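Long-range contacts in Cfl (Pectobacterium brasiliense, PDB 7A9J), which is a coronafacic acid ligase of the ATP-dependent AMP-binding enzyme family, which probably activates carboxylic acids by adenylation for amide formation: residues A[306-311]-A[329-334]; A[345-350]-A[357-362]. The protein carries 1 engineered substitution. All blocks are in the same frame, centred on the assembly; numbering follows the deposited sequence.

Interaction 1. Residues A[306-311]-A[329-334]; sequences VCVAGG and HLQSSY. With R4Z (6-ethyl-1-oxidanylidene-indene-4-carboxylic acid), chain B.
Val308 to Gly311 run parallel to Gln331 to Tyr334, the strand axes 30° apart, on a ladder of four backbone hydrogen bonds: Gln331 N to Cys307 O, Ala309 N to Gln331 O, Ser333 N to Ala309 O and Gly311 N to Ser333 O. Before the ladder begins, a water accepts from Cys307 N at 2.7 Å and donates a weak bond to His329 O. The extended side chain of Gln331 lies across the two valines on its face of the sheet: CG1 of Val306 packs 3.6 Å from Gln331 CD, and CG2 of Val308 sits 3.8 Å from Gln331 OE1, the oxygen whose hydrogen-bond partner is Tyr345 OH. Val308 CG1 meets Ser333 CB at 3.8 Å. Ser333 swings OG away from its own backbone N (chi1 -177°), toward the ligand, and donates a 2.7 Å bond from OG to the ketone oxygen O01 of R4Z. The backbone of Gly310 and Gly311 runs along the ligand, with Gly311 N 3.2 Å from R4Z C04. On the side turned to helix 316-326, Leu330 CD1 meets Cys307 CB at 3.7 Å; that helix links the two strands as a beta-alpha-beta unit, strand 278-281 flanks 306-311 and strand 342-346 flanks 331-335.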
loop_
_atom_site.group_PDB
_atom_site.type_symbol
_atom_site.label_atom_id
_atom_site.label_comp_id
_atom_site.label_asym_id
_atom_site.label_seq_id
_atom_site.Cartn_x
_atom_site.Cartn_y
_atom_site.Cartn_z
ATOM N N VAL A 306 -14.558 3.214 7.694
ATOM C CA VAL A 306 -13.674 2.056 7.850
ATOM C C VAL A 306 -12.354 2.443 7.217
ATOM O O VAL A 306 -12.305 2.746 6.027
ATOM C CB VAL A 306 -14.254 0.799 7.177
ATOM C CG1 VAL A 306 -13.230 -0.369 7.214
ATOM C CG2 VAL A 306 -15.521 0.369 7.889
ATOM N N CYS A 307 -11.286 2.461 8.007
ATOM C CA CYS A 307 -9.966 2.862 7.514
ATOM C C CYS A 307 -8.999 1.683 7.548
ATOM O O CYS A 307 -8.951 0.949 8.541
ATOM C CB CYS A 307 -9.395 4.002 8.379
ATOM S SG CYS A 307 -10.496 5.476 8.212
ATOM N N VAL A 308 -8.221 1.519 6.482
ATOM C CA VAL A 308 -7.341 0.365 6.303
ATOM C C VAL A 308 -5.932 0.888 6.051
ATOM O O VAL A 308 -5.656 1.450 4.982
ATOM C CB VAL A 308 -7.794 -0.554 5.156
ATOM C CG1 VAL A 308 -6.786 -1.711 5.004
ATOM C CG2 VAL A 308 -9.244 -1.094 5.381
ATOM N N ALA A 309 -5.013 0.612 6.990
ATOM C CA ALA A 309 -3.619 1.027 6.855
ATOM C C ALA A 309 -2.867 -0.105 6.162
ATOM O O ALA A 309 -2.894 -1.245 6.627
ATOM C CB ALA A 309 -2.982 1.288 8.250
ATOM N N GLY A 310 -2.124 0.215 5.125
ATOM C CA GLY A 310 -1.555 -0.831 4.284
ATOM C C GLY A 310 -0.046 -0.801 4.286
ATOM O O GLY A 310 0.531 0.263 4.143
ATOM N N GLY A 311 0.565 -1.996 4.382
ATOM C CA GLY A 311 1.995 -2.185 4.209
ATOM C C GLY A 311 2.573 -3.597 4.332
ATOM O O GLY A 311 2.066 -4.599 3.782
ATOM N N HIS A 329 -12.095 2.363 14.215
ATOM C CA HIS A 329 -11.428 1.105 14.569
ATOM C C HIS A 329 -10.558 0.725 13.387
ATOM O O HIS A 329 -11.056 0.178 12.393
ATOM C CB HIS A 329 -12.450 0.035 14.882
ATOM C CG HIS A 329 -13.447 0.459 15.921
ATOM N ND1 HIS A 329 -13.320 0.118 17.247
ATOM C CD2 HIS A 329 -14.568 1.233 15.833
ATOM C CE1 HIS A 329 -14.325 0.634 17.934
ATOM N NE2 HIS A 329 -15.103 1.306 17.098
ATOM N N LEU A 330 -9.281 1.104 13.447
ATOM C CA LEU A 330 -8.391 0.930 12.304
ATOM C C LEU A 330 -8.231 -0.536 11.936
ATOM O O LEU A 330 -8.214 -1.426 12.800
ATOM C CB LEU A 330 -7.007 1.535 12.615
ATOM C CG LEU A 330 -6.046 1.669 11.416
ATOM C CD1 LEU A 330 -6.536 2.733 10.386
ATOM C CD2 LEU A 330 -4.671 2.113 12.009
ATOM N N GLN A 331 -8.078 -0.779 10.638
ATOM C CA GLN A 331 -7.824 -2.097 10.096
ATOM C C GLN A 331 -6.458 -2.040 9.441
ATOM O O GLN A 331 -5.960 -0.961 9.137
ATOM C CB GLN A 331 -8.914 -2.491 9.074
ATOM C CG GLN A 331 -10.292 -2.390 9.734
ATOM C CD GLN A 331 -11.412 -2.982 8.858
ATOM O OE1 GLN A 331 -11.163 -3.378 7.733
ATOM N NE2 GLN A 331 -12.585 -3.121 9.424
ATOM N N SER A 332 -5.918 -3.197 9.115
ATOM C CA SER A 332 -4.690 -3.156 8.340
ATOM C C SER A 332 -4.685 -4.262 7.306
ATOM O O SER A 332 -5.354 -5.278 7.430
ATOM C CB SER A 332 -3.402 -3.269 9.248
ATOM O OG SER A 332 -3.438 -4.472 10.012
ATOM N N SER A 333 -3.857 -4.034 6.285
ATOM C CA SER A 333 -3.683 -4.990 5.218
ATOM C C SER A 333 -2.190 -5.169 5.021
ATOM O O SER A 333 -1.419 -4.223 5.156
ATOM C CB SER A 333 -4.409 -4.450 3.919
ATOM O OG SER A 333 -4.311 -5.421 2.886
ATOM N N TYR A 334 -1.780 -6.392 4.802
ATOM C CA TYR A 334 -0.371 -6.711 4.707
ATOM C C TYR A 334 -0.198 -7.476 3.413
ATOM O O TYR A 334 -0.839 -8.501 3.222
ATOM C CB TYR A 334 0.034 -7.553 5.907
ATOM C CG TYR A 334 1.438 -8.139 5.949
ATOM C CD1 TYR A 334 1.778 -9.274 5.208
ATOM C CD2 TYR A 334 2.394 -7.612 6.813
ATOM C CE1 TYR A 334 3.064 -9.866 5.341
ATOM C CE2 TYR A 334 3.679 -8.166 6.898
ATOM C CZ TYR A 334 3.993 -9.307 6.181
ATOM O OH TYR A 334 5.281 -9.886 6.311
HETATM C C13 R4Z B . 0.304 -5.903 -3.632
HETATM C C15 R4Z B . -0.570 -5.302 -1.327
HETATM C C02 R4Z B . -1.418 -4.489 0.991
HETATM C C03 R4Z B . -1.228 -3.441 1.891
HETATM C C04 R4Z B . -0.094 -2.607 1.293
HETATM C C05 R4Z B . -0.639 -4.479 -0.215
HETATM C C06 R4Z B . 0.191 -3.333 -0.129
HETATM C C07 R4Z B . 1.045 -3.055 -1.189
HETATM C C08 R4Z B . 1.954 -1.818 -1.119
HETATM C C11 R4Z B . 1.074 -3.871 -2.320
HETATM C C12 R4Z B . 0.264 -5.010 -2.409
HETATM C C14 R4Z B . -0.501 -5.269 -4.802
HETATM O O01 R4Z B . -2.205 -5.369 1.224
HETATM O O09 R4Z B . 2.492 -1.433 -2.192
HETATM O O10 R4Z B . 2.187 -1.197 -0.033
HETATM O O HOH W 1 -11.353 2.506 10.745
#

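Interaction 2. Residues A[345-350]-A[357-362]; sequences YHHDIY and IGWPLP
Tyr345 and Trp359 form an antiparallel, hydrogen-bonded pair: Tyr345 N donates to Trp359 O and Trp359 N to Tyr345 O, both 3.0 Å and nearly straight at the hydrogen, although each donor stands above the plane of its carbonyl. Beside this pair the backbones close to 3.9 Å between His346 CA and Gly358 CA. The CA of Gly358 sits over a face of the His346 imidazole, 4.0 Å from its centroid, in a CH-pi contact. This is the loop-side end of the beta hairpin of strands 342-346 and 356-360, and an aromatic cluster marks the place where the first strand gives way to a turn. Trp359 points the edge of its six-membered ring at the face of His346, planes at 85°, with Trp359 CZ3 3.7 Å from His346 CE1. His347, its CG between backbone N and carbonyl carbon (chi1 59°), swings its own ring to the indole and brings His347 CE1 to 3.4 Å from Trp359 CZ3, the two rings oblique at 31°. The His346 imidazole is held at both nitrogens: ND1 accepts from Asp348 N, and NE2 is hydrogen-bonded to Ser356 OG. Further along, Leu361 lays CD2 against Tyr345 CB at 3.6 Å.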
loop_
_atom_site.group_PDB
_atom_site.type_symbol
_atom_site.label_atom_id
_atom_site.label_comp_id
_atom_site.label_asym_id
_atom_site.label_seq_id
_atom_site.Cartn_x
_atom_site.Cartn_y
_atom_site.Cartn_z
ATOM N N TYR A 345 -4.903 -9.881 6.740
ATOM C CA TYR A 345 -5.818 -8.790 6.972
ATOM C C TYR A 345 -6.200 -8.729 8.433
ATOM O O TYR A 345 -6.585 -9.745 9.012
ATOM C CB TYR A 345 -7.022 -9.018 6.079
ATOM C CG TYR A 345 -8.235 -8.151 6.329
ATOM C CD1 TYR A 345 -8.131 -6.779 6.431
ATOM C CD2 TYR A 345 -9.493 -8.741 6.437
ATOM C CE1 TYR A 345 -9.269 -5.964 6.653
ATOM C CE2 TYR A 345 -10.644 -7.960 6.673
ATOM C CZ TYR A 345 -10.515 -6.566 6.774
ATOM O OH TYR A 345 -11.655 -5.813 6.974
ATOM N N HIS A 346 -6.093 -7.533 9.022
ATOM C CA HIS A 346 -6.467 -7.344 10.402
ATOM C C HIS A 346 -7.730 -6.500 10.430
ATOM O O HIS A 346 -7.678 -5.290 10.205
ATOM C CB HIS A 346 -5.334 -6.691 11.200
ATOM C CG HIS A 346 -5.456 -6.962 12.649
ATOM N ND1 HIS A 346 -6.682 -7.140 13.257
ATOM C CD2 HIS A 346 -4.513 -7.166 13.612
ATOM C CE1 HIS A 346 -6.487 -7.444 14.539
ATOM N NE2 HIS A 346 -5.184 -7.492 14.767
ATOM N N HIS A 347 -8.874 -7.141 10.642
ATOM C CA HIS A 347 -10.116 -6.380 10.563
ATOM C C HIS A 347 -10.394 -5.595 11.841
ATOM O O HIS A 347 -11.362 -4.878 11.893
ATOM C CB HIS A 347 -11.271 -7.350 10.267
ATOM C CG HIS A 347 -11.406 -8.404 11.298
ATOM N ND1 HIS A 347 -10.676 -9.572 11.244
ATOM C CD2 HIS A 347 -12.159 -8.464 12.420
ATOM C CE1 HIS A 347 -10.985 -10.326 12.295
ATOM N NE2 HIS A 347 -11.867 -9.674 13.035
ATOM N N ASP A 348 -9.526 -5.657 12.884
ATOM C CA ASP A 348 -9.764 -4.819 14.055
ATOM C C ASP A 348 -8.488 -4.723 14.928
ATOM O O ASP A 348 -8.374 -5.377 15.937
ATOM C CB ASP A 348 -10.935 -5.408 14.860
ATOM C CG ASP A 348 -11.443 -4.500 15.960
ATOM O OD1 ASP A 348 -12.448 -4.937 16.577
ATOM O OD2 ASP A 348 -10.867 -3.428 16.286
ATOM N N ILE A 349 -7.528 -3.903 14.502
ATOM C CA ILE A 349 -6.202 -3.904 15.143
ATOM C C ILE A 349 -6.315 -3.597 16.614
ATOM O O ILE A 349 -5.641 -4.206 17.454
ATOM C CB ILE A 349 -5.317 -2.862 14.454
ATOM C CG1 ILE A 349 -5.202 -3.170 12.966
ATOM C CG2 ILE A 349 -3.909 -2.950 15.148
ATOM C CD1 ILE A 349 -4.553 -1.956 12.214
ATOM N N TYR A 350 -7.137 -2.600 16.952
ATOM C CA TYR A 350 -7.128 -2.080 18.288
ATOM C C TYR A 350 -7.703 -3.087 19.283
ATOM O O TYR A 350 -7.433 -3.006 20.482
ATOM C CB TYR A 350 -7.882 -0.763 18.295
ATOM C CG TYR A 350 -7.869 -0.048 19.600
ATOM C CD1 TYR A 350 -6.658 0.216 20.296
ATOM C CD2 TYR A 350 -9.042 0.364 20.185
ATOM C CE1 TYR A 350 -6.659 0.858 21.487
ATOM C CE2 TYR A 350 -9.051 1.029 21.404
ATOM C CZ TYR A 350 -7.855 1.287 22.045
ATOM O OH TYR A 350 -7.844 1.918 23.256
ATOM N N ILE A 357 -0.656 -8.561 13.175
ATOM C CA ILE A 357 -0.999 -8.269 11.796
ATOM C C ILE A 357 -2.248 -8.953 11.295
ATOM O O ILE A 357 -2.673 -8.670 10.136
ATOM C CB ILE A 357 0.145 -8.556 10.823
ATOM C CG1 ILE A 357 0.550 -10.035 10.900
ATOM C CG2 ILE A 357 1.275 -7.563 11.086
ATOM C CD1 ILE A 357 1.689 -10.338 9.948
ATOM N N GLY A 358 -2.905 -9.772 12.081
ATOM C CA GLY A 358 -4.174 -10.259 11.588
ATOM C C GLY A 358 -4.134 -11.689 11.064
ATOM O O GLY A 358 -3.257 -12.499 11.431
ATOM N N TRP A 359 -5.054 -12.000 10.167
ATOM C CA TRP A 359 -5.322 -13.351 9.762
ATOM C C TRP A 359 -5.016 -13.546 8.284
ATOM O O TRP A 359 -5.420 -12.711 7.462
ATOM C CB TRP A 359 -6.799 -13.707 10.012
ATOM C CG TRP A 359 -7.160 -13.854 11.446
ATOM C CD1 TRP A 359 -7.207 -15.039 12.148
ATOM C CD2 TRP A 359 -7.407 -12.800 12.424
ATOM N NE1 TRP A 359 -7.528 -14.798 13.451
ATOM C CE2 TRP A 359 -7.672 -13.449 13.648
ATOM C CE3 TRP A 359 -7.535 -11.400 12.347
ATOM C CZ2 TRP A 359 -7.968 -12.745 14.840
ATOM C CZ3 TRP A 359 -7.826 -10.693 13.517
ATOM C CH2 TRP A 359 -8.010 -11.380 14.757
ATOM N N PRO A 360 -4.526 -14.721 7.890
ATOM C CA PRO A 360 -4.394 -15.003 6.441
ATOM C C PRO A 360 -5.745 -14.955 5.751
ATOM O O PRO A 360 -6.758 -15.459 6.246
ATOM C CB PRO A 360 -3.814 -16.435 6.400
ATOM C CG PRO A 360 -2.995 -16.498 7.740
ATOM C CD PRO A 360 -3.916 -15.780 8.731
ATOM N N LEU A 361 -5.734 -14.350 4.573
ATOM C CA LEU A 361 -6.905 -14.293 3.735
ATOM C C LEU A 361 -7.216 -15.660 3.143
ATOM O O LEU A 361 -6.399 -16.581 3.201
ATOM C CB LEU A 361 -6.630 -13.241 2.685
ATOM C CG LEU A 361 -6.731 -11.829 3.285
ATOM C CD1 LEU A 361 -6.170 -10.776 2.239
ATOM C CD2 LEU A 361 -8.149 -11.463 3.755
ATOM N N PRO A 362 -8.394 -15.821 2.513
ATOM C CA PRO A 362 -8.751 -17.148 1.969
ATOM C C PRO A 362 -7.756 -17.637 0.925
ATOM O O PRO A 362 -7.292 -16.877 0.074
ATOM C CB PRO A 362 -10.156 -16.938 1.376
ATOM C CG PRO A 362 -10.719 -15.770 2.153
ATOM C CD PRO A 362 -9.520 -14.857 2.401
#

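From the N terminus, the chain enters strand 306-311, passes through helix 316-326 and returns in strand 331-335, so interaction 1 closes an 18-residue separation as a parallel crossover. It is complete before interaction 2 opens: strand 342-346 turns back antiparallel to 331-335, and the shorter excursion after it is closed when strand 356-360 pairs with 342-346. The contacts therefore follow in series, neither nested nor crossed, with centres about 9 Å apart. A probable backbone hydrogen bond, His346 N to Ser332 O, joins them directly. Together they pass from the parallel strands that line the ligand pocket to the antiparallel hairpin, whose far strand pairs with 418-423.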